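Local structure of putative ABC transporter, ATP-binding protein ComA (3K8U) at residues 6-11 and 22-27; 36-41 and 59-64; 48-53 and 93-98; 82-87 and 133-138. The protein is a putative ATP-binding ABC transporter protein, modelled here as its peptidase domain, which belongs to the C39 family in the papain-like clan CA. All blocks are in the same frame, centred on the assembly; numbering follows the deposited sequence.

Interaction 1: residues 6-11 and 22-27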
loop_
_atom_site.group_PDB
_atom_site.type_symbol
_atom_site.label_atom_id
_atom_site.label_comp_id
_atom_site.label_asym_id
_atom_site.label_seq_id
_atom_site.Cartn_x
_atom_site.Cartn_y
_atom_site.Cartn_z
ATOM N N TYR A 6 1.726 7.071 12.094
ATOM C CA TYR A 6 1.455 6.417 10.821
ATOM C C TYR A 6 0.194 6.950 10.153
ATOM O O TYR A 6 -0.924 6.718 10.618
ATOM C CB TYR A 6 1.376 4.905 11.033
ATOM C CG TYR A 6 2.581 4.373 11.776
ATOM C CD1 TYR A 6 2.444 3.751 13.014
ATOM C CD2 TYR A 6 3.867 4.542 11.264
ATOM C CE1 TYR A 6 3.559 3.315 13.728
ATOM C CE2 TYR A 6 4.986 4.112 11.965
ATOM C CZ TYR A 6 4.826 3.500 13.196
ATOM O OH TYR A 6 5.934 3.089 13.900
ATOM N N LYS A 7 0.393 7.674 9.058
ATOM C CA LYS A 7 -0.711 8.265 8.318
ATOM C C LYS A 7 -1.344 7.299 7.326
ATOM O O LYS A 7 -0.659 6.658 6.524
ATOM C CB LYS A 7 -0.252 9.551 7.628
ATOM C CG LYS A 7 0.044 10.679 8.618
ATOM C CD LYS A 7 0.662 11.903 7.955
ATOM C CE LYS A 7 2.109 11.654 7.566
ATOM N NZ LYS A 7 2.769 12.887 7.049
ATOM N N LEU A 8 -2.661 7.166 7.423
ATOM C CA LEU A 8 -3.409 6.286 6.543
ATOM C C LEU A 8 -4.699 6.935 6.082
ATOM O O LEU A 8 -5.487 7.423 6.897
ATOM C CB LEU A 8 -3.752 4.974 7.253
ATOM C CG LEU A 8 -4.710 4.051 6.484
ATOM C CD1 LEU A 8 -3.979 3.316 5.367
ATOM C CD2 LEU A 8 -5.322 3.067 7.429
ATOM N N VAL A 9 -4.895 6.954 4.770
ATOM C CA VAL A 9 -6.110 7.495 4.183
ATOM C C VAL A 9 -6.973 6.266 3.913
ATOM O O VAL A 9 -6.628 5.426 3.077
ATOM C CB VAL A 9 -5.826 8.241 2.859
ATOM C CG1 VAL A 9 -7.131 8.734 2.246
ATOM C CG2 VAL A 9 -4.887 9.420 3.107
ATOM N N PRO A 10 -8.067 6.103 4.676
ATOM C CA PRO A 10 -8.953 4.953 4.496
ATOM C C PRO A 10 -9.851 5.057 3.271
ATOM O O PRO A 10 -10.066 6.142 2.735
ATOM C CB PRO A 10 -9.767 4.952 5.789
ATOM C CG PRO A 10 -9.901 6.409 6.095
ATOM C CD PRO A 10 -8.517 6.953 5.795
ATOM N N GLN A 11 -10.313 3.910 2.790
ATOM C CA GLN A 11 -11.216 3.876 1.648
ATOM C C GLN A 11 -12.650 3.919 2.177
ATOM O O GLN A 11 -12.891 3.697 3.368
ATOM C CB GLN A 11 -11.017 2.584 0.842
ATOM C CG GLN A 11 -11.489 1.319 1.564
ATOM C CD GLN A 11 -11.164 0.048 0.799
ATOM O OE1 GLN A 11 -10.337 -0.748 1.232
ATOM N NE2 GLN A 11 -11.819 -0.147 -0.343
ATOM N N LEU A 22 -2.114 4.728 -2.087
ATOM C CA LEU A 22 -1.292 5.720 -2.770
ATOM C C LEU A 22 -1.412 7.068 -2.057
ATOM O O LEU A 22 -0.407 7.742 -1.823
ATOM C CB LEU A 22 -1.690 5.846 -4.245
ATOM C CG LEU A 22 -0.904 6.866 -5.083
ATOM C CD1 LEU A 22 0.594 6.608 -4.980
ATOM C CD2 LEU A 22 -1.360 6.802 -6.532
ATOM N N ALA A 23 -2.634 7.441 -1.686
ATOM C CA ALA A 23 -2.866 8.699 -0.974
ATOM C C ALA A 23 -2.138 8.680 0.372
ATOM O O ALA A 23 -1.575 9.693 0.805
ATOM C CB ALA A 23 -4.365 8.926 -0.761
ATOM N N SER A 24 -2.128 7.516 1.015
ATOM C CA SER A 24 -1.468 7.350 2.308
ATOM C C SER A 24 0.031 7.614 2.225
ATOM O O SER A 24 0.579 8.385 3.021
ATOM C CB SER A 24 -1.714 5.941 2.859
ATOM O OG SER A 24 -3.098 5.693 3.042
ATOM N N VAL A 25 0.692 6.974 1.264
ATOM C CA VAL A 25 2.130 7.143 1.077
ATOM C C VAL A 25 2.451 8.582 0.682
ATOM O O VAL A 25 3.373 9.192 1.229
ATOM C CB VAL A 25 2.683 6.166 0.016
ATOM C CG1 VAL A 25 4.147 6.477 -0.288
ATOM C CG2 VAL A 25 2.554 4.730 0.520
ATOM N N ALA A 26 1.664 9.131 -0.241
ATOM C CA ALA A 26 1.866 10.505 -0.689
ATOM C C ALA A 26 1.781 11.475 0.490
ATOM O O ALA A 26 2.564 12.424 0.581
ATOM C CB ALA A 26 0.841 10.869 -1.761
ATOM N N LYS A 27 0.850 11.209 1.406
ATOM C CA LYS A 27 0.651 12.042 2.587
ATOM C C LYS A 27 1.875 12.003 3.504
ATOM O O LYS A 27 2.191 12.990 4.172
ATOM C CB LYS A 27 -0.605 11.603 3.347
ATOM C CG LYS A 27 -1.080 12.603 4.387
ATOM C CD LYS A 27 -2.450 12.241 4.937
ATOM C CE LYS A 27 -2.961 13.331 5.871
ATOM N NZ LYS A 27 -4.339 13.060 6.370
HETATM O O HOH W 1 1.517 6.969 5.103
#

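Interaction 2: residues 36-41 and 59-64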
loop_
_atom_site.group_PDB
_atom_site.type_symbol
_atom_site.label_atom_id
_atom_site.label_comp_id
_atom_site.label_asym_id
_atom_site.label_seq_id
_atom_site.Cartn_x
_atom_site.Cartn_y
_atom_site.Cartn_z
ATOM N N ALA A 36 -10.850 10.524 -4.938
ATOM C CA ALA A 36 -11.518 10.704 -6.227
ATOM C C ALA A 36 -10.518 11.049 -7.330
ATOM O O ALA A 36 -10.629 10.562 -8.457
ATOM C CB ALA A 36 -12.597 11.788 -6.122
ATOM N N TYR A 37 -9.538 11.881 -6.993
ATOM C CA TYR A 37 -8.508 12.291 -7.945
ATOM C C TYR A 37 -7.583 11.127 -8.303
ATOM O O TYR A 37 -7.300 10.889 -9.479
ATOM C CB TYR A 37 -7.694 13.445 -7.360
ATOM C CG TYR A 37 -6.556 13.940 -8.225
ATOM C CD1 TYR A 37 -6.801 14.596 -9.430
ATOM C CD2 TYR A 37 -5.231 13.784 -7.818
ATOM C CE1 TYR A 37 -5.756 15.090 -10.207
ATOM C CE2 TYR A 37 -4.178 14.270 -8.586
ATOM C CZ TYR A 37 -4.447 14.923 -9.777
ATOM O OH TYR A 37 -3.409 15.411 -10.536
ATOM N N LEU A 38 -7.114 10.405 -7.289
ATOM C CA LEU A 38 -6.215 9.275 -7.516
ATOM C C LEU A 38 -6.917 8.106 -8.191
ATOM O O LEU A 38 -6.294 7.347 -8.933
ATOM C CB LEU A 38 -5.552 8.833 -6.208
ATOM C CG LEU A 38 -4.636 9.888 -5.582
ATOM C CD1 LEU A 38 -4.004 9.339 -4.320
ATOM C CD2 LEU A 38 -3.560 10.295 -6.580
ATOM N N ARG A 39 -8.220 7.978 -7.958
ATOM C CA ARG A 39 -9.010 6.913 -8.572
ATOM C C ARG A 39 -8.964 7.104 -10.086
ATOM O O ARG A 39 -8.809 6.143 -10.844
ATOM C CB ARG A 39 -10.462 6.981 -8.089
ATOM C CG ARG A 39 -11.343 5.832 -8.575
ATOM C CD ARG A 39 -12.821 6.103 -8.308
ATOM N NE ARG A 39 -13.101 6.304 -6.888
ATOM C CZ ARG A 39 -13.655 7.400 -6.377
ATOM N NH1 ARG A 39 -13.993 8.414 -7.165
ATOM N NH2 ARG A 39 -13.897 7.470 -5.077
ATOM N N GLU A 40 -9.092 8.358 -10.513
ATOM C CA GLU A 40 -9.058 8.701 -11.931
ATOM C C GLU A 40 -7.655 8.529 -12.521
ATOM O O GLU A 40 -7.495 7.947 -13.597
ATOM C CB GLU A 40 -9.568 10.135 -12.134
ATOM C CG GLU A 40 -9.436 10.686 -13.558
ATOM C CD GLU A 40 -10.126 9.832 -14.612
ATOM O OE1 GLU A 40 -11.142 9.171 -14.298
ATOM O OE2 GLU A 40 -9.650 9.830 -15.768
ATOM N N LEU A 41 -6.642 8.998 -11.793
ATOM C CA LEU A 41 -5.251 8.900 -12.236
ATOM C C LEU A 41 -4.731 7.470 -12.349
ATOM O O LEU A 41 -3.865 7.185 -13.181
ATOM C CB LEU A 41 -4.335 9.687 -11.300
ATOM C CG LEU A 41 -3.845 11.059 -11.764
ATOM C CD1 LEU A 41 -5.025 11.986 -12.012
ATOM C CD2 LEU A 41 -2.906 11.638 -10.717
ATOM N N LYS A 59 3.803 7.862 -10.647
ATOM C CA LYS A 59 4.742 8.514 -11.562
ATOM C C LYS A 59 4.205 9.863 -12.037
ATOM O O LYS A 59 4.967 10.814 -12.216
ATOM C CB LYS A 59 5.047 7.613 -12.763
ATOM C CG LYS A 59 5.950 6.427 -12.447
ATOM C CD LYS A 59 6.277 5.631 -13.704
ATOM C CE LYS A 59 7.217 4.466 -13.411
ATOM N NZ LYS A 59 8.561 4.908 -12.928
ATOM N N LYS A 60 2.892 9.939 -12.240
ATOM C CA LYS A 60 2.247 11.178 -12.667
ATOM C C LYS A 60 2.290 12.189 -11.523
ATOM O O LYS A 60 2.207 13.396 -11.747
ATOM C CB LYS A 60 0.790 10.926 -13.069
ATOM C CG LYS A 60 0.599 10.059 -14.304
ATOM C CD LYS A 60 -0.882 9.807 -14.541
ATOM C CE LYS A 60 -1.125 8.877 -15.718
ATOM N NZ LYS A 60 -2.579 8.561 -15.869
ATOM N N LEU A 61 2.402 11.686 -10.295
ATOM C CA LEU A 61 2.466 12.538 -9.114
ATOM C C LEU A 61 3.888 13.027 -8.850
ATOM O O LEU A 61 4.122 13.782 -7.907
ATOM C CB LEU A 61 1.947 11.794 -7.884
ATOM C CG LEU A 61 0.487 11.341 -7.854
ATOM C CD1 LEU A 61 0.228 10.590 -6.559
ATOM C CD2 LEU A 61 -0.447 12.536 -7.975
ATOM N N GLY A 62 4.831 12.581 -9.675
ATOM C CA GLY A 62 6.218 12.986 -9.518
ATOM C C GLY A 62 7.025 12.107 -8.580
ATOM O O GLY A 62 8.008 12.558 -7.993
ATOM N N PHE A 63 6.607 10.854 -8.421
ATOM C CA PHE A 63 7.317 9.922 -7.553
ATOM C C PHE A 63 8.124 8.922 -8.362
ATOM O O PHE A 63 7.703 8.491 -9.435
ATOM C CB PHE A 63 6.337 9.140 -6.665
ATOM C CG PHE A 63 5.767 9.935 -5.530
ATOM C CD1 PHE A 63 6.477 10.085 -4.345
ATOM C CD2 PHE A 63 4.514 10.524 -5.638
ATOM C CE1 PHE A 63 5.946 10.810 -3.282
ATOM C CE2 PHE A 63 3.974 11.250 -4.583
ATOM C CZ PHE A 63 4.690 11.394 -3.402
ATOM N N GLU A 64 9.308 8.591 -7.860
ATOM C CA GLU A 64 10.157 7.594 -8.495
ATOM C C GLU A 64 9.590 6.287 -7.939
ATOM O O GLU A 64 9.431 6.147 -6.726
ATOM C CB GLU A 64 11.611 7.773 -8.059
ATOM C CG GLU A 64 12.577 6.818 -8.738
ATOM C CD GLU A 64 14.020 7.063 -8.341
ATOM O OE1 GLU A 64 14.587 6.223 -7.607
ATOM O OE2 GLU A 64 14.587 8.092 -8.766
#

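Interaction 3: residues 48-53 and 93-98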
loop_
_atom_site.group_PDB
_atom_site.type_symbol
_atom_site.label_atom_id
_atom_site.label_comp_id
_atom_site.label_asym_id
_atom_site.label_seq_id
_atom_site.Cartn_x
_atom_site.Cartn_y
_atom_site.Cartn_z
ATOM N N GLY A 48 -11.329 -2.596 -9.139
ATOM C CA GLY A 48 -10.291 -2.005 -8.315
ATOM C C GLY A 48 -9.123 -1.432 -9.095
ATOM O O GLY A 48 -9.272 -1.009 -10.244
ATOM N N THR A 49 -7.958 -1.402 -8.457
ATOM C CA THR A 49 -6.754 -0.865 -9.079
ATOM C C THR A 49 -5.718 -1.961 -9.262
ATOM O O THR A 49 -5.538 -2.809 -8.388
ATOM C CB THR A 49 -6.115 0.241 -8.210
ATOM O OG1 THR A 49 -7.138 1.102 -7.702
ATOM C CG2 THR A 49 -5.127 1.067 -9.028
ATOM N N THR A 50 -5.055 -1.953 -10.413
ATOM C CA THR A 50 -4.015 -2.932 -10.690
ATOM C C THR A 50 -2.716 -2.338 -10.160
ATOM O O THR A 50 -2.652 -1.142 -9.856
ATOM C CB THR A 50 -3.861 -3.199 -12.205
ATOM O OG1 THR A 50 -3.419 -2.006 -12.860
ATOM C CG2 THR A 50 -5.188 -3.637 -12.811
ATOM N N ALA A 51 -1.691 -3.173 -10.029
ATOM C CA ALA A 51 -0.394 -2.713 -9.546
ATOM C C ALA A 51 0.161 -1.683 -10.527
ATOM O O ALA A 51 0.801 -0.708 -10.125
ATOM C CB ALA A 51 0.562 -3.887 -9.413
ATOM N N LEU A 52 -0.112 -1.901 -11.812
ATOM C CA LEU A 52 0.337 -1.002 -12.873
ATOM C C LEU A 52 -0.326 0.365 -12.700
ATOM O O LEU A 52 0.314 1.402 -12.876
ATOM C CB LEU A 52 -0.031 -1.582 -14.242
ATOM C CG LEU A 52 1.064 -1.707 -15.307
ATOM C CD1 LEU A 52 1.648 -0.341 -15.642
ATOM C CD2 LEU A 52 2.149 -2.654 -14.819
ATOM N N GLY A 53 -1.612 0.349 -12.350
ATOM C CA GLY A 53 -2.361 1.576 -12.140
ATOM C C GLY A 53 -1.790 2.405 -11.001
ATOM O O GLY A 53 -1.701 3.631 -11.103
ATOM N N ARG A 93 -11.043 -10.996 -2.499
ATOM C CA ARG A 93 -10.516 -9.687 -2.880
ATOM C C ARG A 93 -9.129 -9.845 -3.498
ATOM O O ARG A 93 -8.136 -10.028 -2.793
ATOM C CB ARG A 93 -10.474 -8.743 -1.671
ATOM C CG ARG A 93 -11.842 -8.195 -1.273
ATOM C CD ARG A 93 -11.771 -7.324 -0.026
ATOM N NE ARG A 93 -11.597 -8.117 1.190
ATOM C CZ ARG A 93 -11.321 -7.610 2.389
ATOM N NH1 ARG A 93 -11.179 -6.300 2.552
ATOM N NH2 ARG A 93 -11.194 -8.419 3.434
ATOM N N LEU A 94 -9.085 -9.800 -4.826
ATOM C CA LEU A 94 -7.845 -9.956 -5.581
ATOM C C LEU A 94 -7.082 -8.659 -5.841
ATOM O O LEU A 94 -5.993 -8.689 -6.414
ATOM C CB LEU A 94 -8.132 -10.659 -6.912
ATOM C CG LEU A 94 -8.564 -12.126 -6.836
ATOM C CD1 LEU A 94 -9.052 -12.596 -8.196
ATOM C CD2 LEU A 94 -7.406 -12.989 -6.350
ATOM N N GLN A 95 -7.645 -7.530 -5.413
ATOM C CA GLN A 95 -7.010 -6.229 -5.602
ATOM C C GLN A 95 -7.003 -5.390 -4.322
ATOM O O GLN A 95 -7.440 -4.236 -4.308
ATOM C CB GLN A 95 -7.684 -5.453 -6.743
ATOM C CG GLN A 95 -7.568 -6.110 -8.116
ATOM C CD GLN A 95 -6.165 -6.046 -8.703
ATOM O OE1 GLN A 95 -5.176 -5.864 -7.986
ATOM N NE2 GLN A 95 -6.076 -6.188 -10.021
ATOM N N HIS A 96 -6.524 -5.986 -3.238
ATOM C CA HIS A 96 -6.438 -5.283 -1.966
ATOM C C HIS A 96 -4.964 -5.008 -1.686
ATOM O O HIS A 96 -4.098 -5.793 -2.074
ATOM C CB HIS A 96 -7.048 -6.111 -0.832
ATOM C CG HIS A 96 -7.429 -5.291 0.361
ATOM N ND1 HIS A 96 -8.599 -4.563 0.418
ATOM C CD2 HIS A 96 -6.778 -5.048 1.523
ATOM C CE1 HIS A 96 -8.650 -3.904 1.561
ATOM N NE2 HIS A 96 -7.558 -4.181 2.250
ATOM N N TYR A 97 -4.680 -3.885 -1.030
ATOM C CA TYR A 97 -3.304 -3.511 -0.717
ATOM C C TYR A 97 -3.213 -2.956 0.692
ATOM O O TYR A 97 -4.204 -2.481 1.242
ATOM C CB TYR A 97 -2.807 -2.411 -1.674
ATOM C CG TYR A 97 -2.851 -2.770 -3.142
ATOM C CD1 TYR A 97 -1.726 -3.272 -3.790
ATOM C CD2 TYR A 97 -4.027 -2.618 -3.880
ATOM C CE1 TYR A 97 -1.770 -3.622 -5.138
ATOM C CE2 TYR A 97 -4.081 -2.962 -5.222
ATOM C CZ TYR A 97 -2.954 -3.464 -5.844
ATOM O OH TYR A 97 -3.014 -3.818 -7.171
ATOM N N TYR A 98 -2.011 -3.007 1.257
ATOM C CA TYR A 98 -1.741 -2.450 2.581
ATOM C C TYR A 98 -0.558 -1.517 2.428
ATOM O O TYR A 98 0.201 -1.596 1.455
ATOM C CB TYR A 98 -1.235 -3.502 3.576
ATOM C CG TYR A 98 -2.175 -4.582 4.045
ATOM C CD1 TYR A 98 -3.558 -4.436 3.976
ATOM C CD2 TYR A 98 -1.660 -5.755 4.600
ATOM C CE1 TYR A 98 -4.407 -5.435 4.454
ATOM C CE2 TYR A 98 -2.492 -6.755 5.077
ATOM C CZ TYR A 98 -3.861 -6.593 5.005
ATOM O OH TYR A 98 -4.671 -7.592 5.488
#

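Interaction 4: residues 82-87 and 133-138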
loop_
_atom_site.group_PDB
_atom_site.type_symbol
_atom_site.label_atom_id
_atom_site.label_comp_id
_atom_site.label_asym_id
_atom_site.label_seq_id
_atom_site.Cartn_x
_atom_site.Cartn_y
_atom_site.Cartn_z
ATOM N N TYR A 82 10.764 2.593 4.832
ATOM C CA TYR A 82 9.321 2.569 5.030
ATOM C C TYR A 82 8.825 3.992 4.791
ATOM O O TYR A 82 9.582 4.950 4.948
ATOM C CB TYR A 82 8.985 2.153 6.462
ATOM C CG TYR A 82 9.368 0.739 6.829
ATOM C CD1 TYR A 82 8.535 -0.335 6.509
ATOM C CD2 TYR A 82 10.540 0.475 7.537
ATOM C CE1 TYR A 82 8.858 -1.637 6.891
ATOM C CE2 TYR A 82 10.874 -0.823 7.922
ATOM C CZ TYR A 82 10.030 -1.870 7.598
ATOM O OH TYR A 82 10.348 -3.147 7.994
ATOM N N PRO A 83 7.552 4.152 4.399
ATOM C CA PRO A 83 6.579 3.081 4.173
ATOM C C PRO A 83 6.554 2.653 2.710
ATOM O O PRO A 83 7.163 3.299 1.853
ATOM C CB PRO A 83 5.268 3.763 4.552
ATOM C CG PRO A 83 5.460 5.136 3.956
ATOM C CD PRO A 83 6.902 5.477 4.323
ATOM N N PHE A 84 5.906 1.525 2.438
ATOM C CA PHE A 84 5.755 1.054 1.067
ATOM C C PHE A 84 4.432 0.312 0.915
ATOM O O PHE A 84 3.730 0.069 1.900
ATOM C CB PHE A 84 6.960 0.230 0.585
ATOM C CG PHE A 84 7.250 -0.987 1.407
ATOM C CD1 PHE A 84 6.743 -2.230 1.035
ATOM C CD2 PHE A 84 8.069 -0.904 2.530
ATOM C CE1 PHE A 84 7.049 -3.369 1.769
ATOM C CE2 PHE A 84 8.381 -2.037 3.270
ATOM C CZ PHE A 84 7.872 -3.272 2.891
ATOM N N ILE A 85 4.078 -0.015 -0.321
ATOM C CA ILE A 85 2.815 -0.682 -0.615
ATOM C C ILE A 85 2.988 -2.161 -0.940
ATOM O O ILE A 85 3.963 -2.542 -1.575
ATOM C CB ILE A 85 2.129 0.026 -1.803
ATOM C CG1 ILE A 85 1.834 1.484 -1.431
ATOM C CG2 ILE A 85 0.854 -0.706 -2.223
ATOM C CD1 ILE A 85 1.496 2.370 -2.614
ATOM N N VAL A 86 2.054 -2.990 -0.472
ATOM C CA VAL A 86 2.087 -4.425 -0.758
ATOM C C VAL A 86 0.730 -4.919 -1.234
ATOM O O VAL A 86 -0.312 -4.378 -0.852
ATOM C CB VAL A 86 2.526 -5.283 0.467
ATOM C CG1 VAL A 86 3.987 -5.016 0.803
ATOM C CG2 VAL A 86 1.631 -5.013 1.677
ATOM N N HIS A 87 0.754 -5.948 -2.077
ATOM C CA HIS A 87 -0.462 -6.550 -2.612
ATOM C C HIS A 87 -0.793 -7.764 -1.749
ATOM O O HIS A 87 0.038 -8.668 -1.583
ATOM C CB HIS A 87 -0.230 -6.976 -4.069
ATOM C CG HIS A 87 -1.448 -7.518 -4.754
ATOM N ND1 HIS A 87 -1.372 -8.340 -5.859
ATOM C CD2 HIS A 87 -2.768 -7.359 -4.494
ATOM C CE1 HIS A 87 -2.593 -8.664 -6.249
ATOM N NE2 HIS A 87 -3.457 -8.082 -5.437
ATOM N N GLY A 133 3.842 -11.153 -2.394
ATOM C CA GLY A 133 5.266 -10.927 -2.538
ATOM C C GLY A 133 5.531 -9.607 -3.252
ATOM O O GLY A 133 6.647 -9.090 -3.218
ATOM N N LEU A 134 4.504 -9.051 -3.893
ATOM C CA LEU A 134 4.650 -7.789 -4.608
ATOM C C LEU A 134 4.736 -6.605 -3.658
ATOM O O LEU A 134 3.897 -6.446 -2.765
ATOM C CB LEU A 134 3.491 -7.567 -5.589
ATOM C CG LEU A 134 3.571 -6.255 -6.387
ATOM C CD1 LEU A 134 4.719 -6.322 -7.383
ATOM C CD2 LEU A 134 2.265 -5.991 -7.112
ATOM N N ALA A 135 5.768 -5.787 -3.850
ATOM C CA ALA A 135 5.975 -4.592 -3.037
ATOM C C ALA A 135 6.259 -3.426 -3.977
ATOM O O ALA A 135 7.004 -3.570 -4.946
ATOM C CB ALA A 135 7.145 -4.788 -2.074
ATOM N N ILE A 136 5.620 -2.293 -3.715
ATOM C CA ILE A 136 5.807 -1.100 -4.528
ATOM C C ILE A 136 6.402 -0.021 -3.641
ATOM O O ILE A 136 5.820 0.351 -2.618
ATOM C CB ILE A 136 4.468 -0.608 -5.141
ATOM C CG1 ILE A 136 3.868 -1.704 -6.027
ATOM C CG2 ILE A 136 4.695 0.672 -5.967
ATOM C CD1 ILE A 136 2.437 -1.445 -6.461
ATOM N N PHE A 137 7.589 0.444 -4.026
ATOM C CA PHE A 137 8.306 1.484 -3.302
ATOM C C PHE A 137 8.225 2.801 -4.066
ATOM O O PHE A 137 8.398 2.829 -5.289
ATOM C CB PHE A 137 9.775 1.080 -3.112
ATOM C CG PHE A 137 9.972 -0.075 -2.163
ATOM C CD1 PHE A 137 10.303 0.154 -0.832
ATOM C CD2 PHE A 137 9.799 -1.386 -2.592
ATOM C CE1 PHE A 137 10.454 -0.903 0.060
ATOM C CE2 PHE A 137 9.948 -2.453 -1.709
ATOM C CZ PHE A 137 10.273 -2.211 -0.378
ATOM N N LEU A 138 7.946 3.884 -3.344
ATOM C CA LEU A 138 7.837 5.209 -3.948
ATOM C C LEU A 138 8.784 6.182 -3.256
ATOM O O LEU A 138 9.023 6.080 -2.053
ATOM C CB LEU A 138 6.409 5.746 -3.827
ATOM C CG LEU A 138 5.224 4.843 -4.170
ATOM C CD1 LEU A 138 3.939 5.626 -3.989
ATOM C CD2 LEU A 138 5.331 4.324 -5.587
HETATM O O HOH W 2 7.483 4.098 -0.628
#

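Interaction 1: residues 6-11 and 22-27
K7 reaches over to K27, near the C-terminal end of helix 17-28. Its chain is bent at chi3 (-73°), which turns CE back toward the helix, and K7 NZ donates to K27 O at 2.9 Å, coming from above the carbonyl plane (39° out of it). A lysine suits this place because the carbonyls of the last helical turn point out along the helix, and its positive charge probably meets a favourable dipole there. The two lysine chains cross at about a right angle, K7 CD lying 4.0 Å from K27 CG. The carbonyl of K7 is tied to the helix through a water that donates both to K7 O (2.6 Å) and to S24 O (2.7 Å); Y101 OH is a further partner of K7 O. L8 directs its CB away from the helix, yet CD1 still comes within 3.4 Å of S24 OG. V9 then gives the direct bond from the backbone of 6-11 to the helix: its N-H points nearly straight (170°) at S24 OG, 2.8 Å from V9 N. Serine fits because the same hydroxyl also bonds to A20 O, one turn earlier. V9 CG2 packs on A23 CB at 3.9 Å, small against branched. The extended chain 6-11 thus lies across one side of helix 17-28, with L8 against Y101 of strand 93-104, while L22 faces helix 51-60 and, with V25, meets L138 of strand 134-140.

Interaction 2: residues 36-41 and 59-64
Y37, L38 and L41 of helix 35-41 gather round L61, at the end of helix 51-60, through their apolar parts. L61 divides its two methyls among them: CD1 meets L38 CD2 at 3.8 Å, the two side chains crossing at about a right angle, and CD2 meets L41 CD2, also at 3.8 Å. The same CD2 lies at the edge of the Y37 ring, near its plane, 4.2 Å from Y37 CE2. One face of that ring is covered by L41 CD1 from the next turn of its own helix, offset toward the rim. Branched leucines suit such a junction, since each offers two methyls to different neighbours.

The polar component is a single long bond. K60, extended beyond CG, brings NZ to 3.3 Å from L41 O, in the carbonyl plane and on a lone pair. L41 ends its helix, so a cation there is probably favourable; K43 NZ, a like charge, is close by.

G62 closes helix 51-60 in a Schellman motif, with the positive phi (88°) that glycine adopts easily, and the chain turns into strand 63-69. Below the surface L38 rests on P19, L22 and A23 of helix 17-28, while L61 touches Y33 in the loop before helix 35-41.

Interaction 3: residues 48-53 and 93-98
Q95 directs its CB toward the chain at T49 and T50, just before helix 51-60. A bend at chi2 (-72°) carries CD round to 3.3 Å from T49 O. The amide OE1 stands 3.1 Å from T49 O, but both are acceptors and no bond joins them. Its other end, NE2, lies 3.9 Å from T50 CG2, the two side chains side by side and pointing the same way. G48, with positive phi, packs by Q95 where a side chain would be crowded.

H96 directs its side chain away from this contact. Its NE2 bonds to D112 OD1, and the ring touches C17 and Q11.

Y97 turns back toward 48-53 and makes the polar link: its OH donates to T49 O at 3.0 Å, tilted 34° from the carbonyl plane, with the oxygen at the edge of the ring and in the ring plane. A tyrosine suits the site, being long enough to span the gap with a flat, apolar ring and still end in a donor. That ring stacks on H87 and touches V21 of helix 17-28. The carbonyl it grips lies just ahead of the helix N-cap, where T50 OG1, placed between its backbone N and carbonyl carbon (chi1 64°), accepts from G53 N at 3.0 Å.

Alternation along strand 93-104 thus sends Y97 to one side, where it bonds to the residue before the N-cap of helix 51-60, and H96 to the other. There H96, C17 at the start of helix 17-28 and D112 are placed consistently with the cysteine-histidine-aspartate site of C39 peptidases, members of the papain-like clan.

Interaction 4: residues 82-87 and 133-138
F84 lies beside F137 across two antiparallel strands, and its side chain can be followed outward atom by atom. CB comes first, 3.4 Å from I136 O and over the face of the F137 ring, 3.9 Å from its centroid in a CH-pi contact. With chi1 at 59°, CG sits between the backbone N and carbonyl carbon, 3.5 Å from F137 CE1. From there F84 CD2 approaches F137 CE1 most closely, at 3.4 Å, while CD1 and CE1 on the other rim meet A135 CB; the small alanine accommodates the broad ring. At the tip, F84 CZ is 4.2 Å from F137 CZ. The result is an offset stack, planes at 23°, with F137 CZ over the centre of the F84 ring.

On the other face of the sheet the beta-branched I85 and I136 meet through their CB atoms (4.1 Å), as a hydrogen-bonded pair: I85 N donates to I136 O (2.9 Å) and I136 N to I85 O (2.7 Å). Beyond the ladder a water bridges P83 O and L138 N.

Strands 93-104 and 63-69 flank this pair in the sheet. I85 meets helices 17-28 and 51-60, as does L138, and I136 packs on the latter; on the opposite face, L74 and F75 touch F84 and L80 touches F137.

Interaction 4 is the buried centre of the set, two sheet strands joined by backbone bonds and apolar side chains. Interaction 2 lies at the surface, where leucine packing gives way to an exposed lysine and a helix end. Interactions 1 and 3 are partly buried, and in each a hydroxyl, of a serine on a helix or a tyrosine on a strand, bonds to the backbone of less regular chain; interaction 1 adds a lysine and a water. Helix 17-28 connects the layers: L22 touches L38 and L61 of interaction 2 as well as L138 of interaction 4. Interactions 2 and 3 use opposite ends of helix 51-60. Interactions 3 and 4 lie on neighbouring strands of the sheet, L94 O probably bonding to H87 NE2.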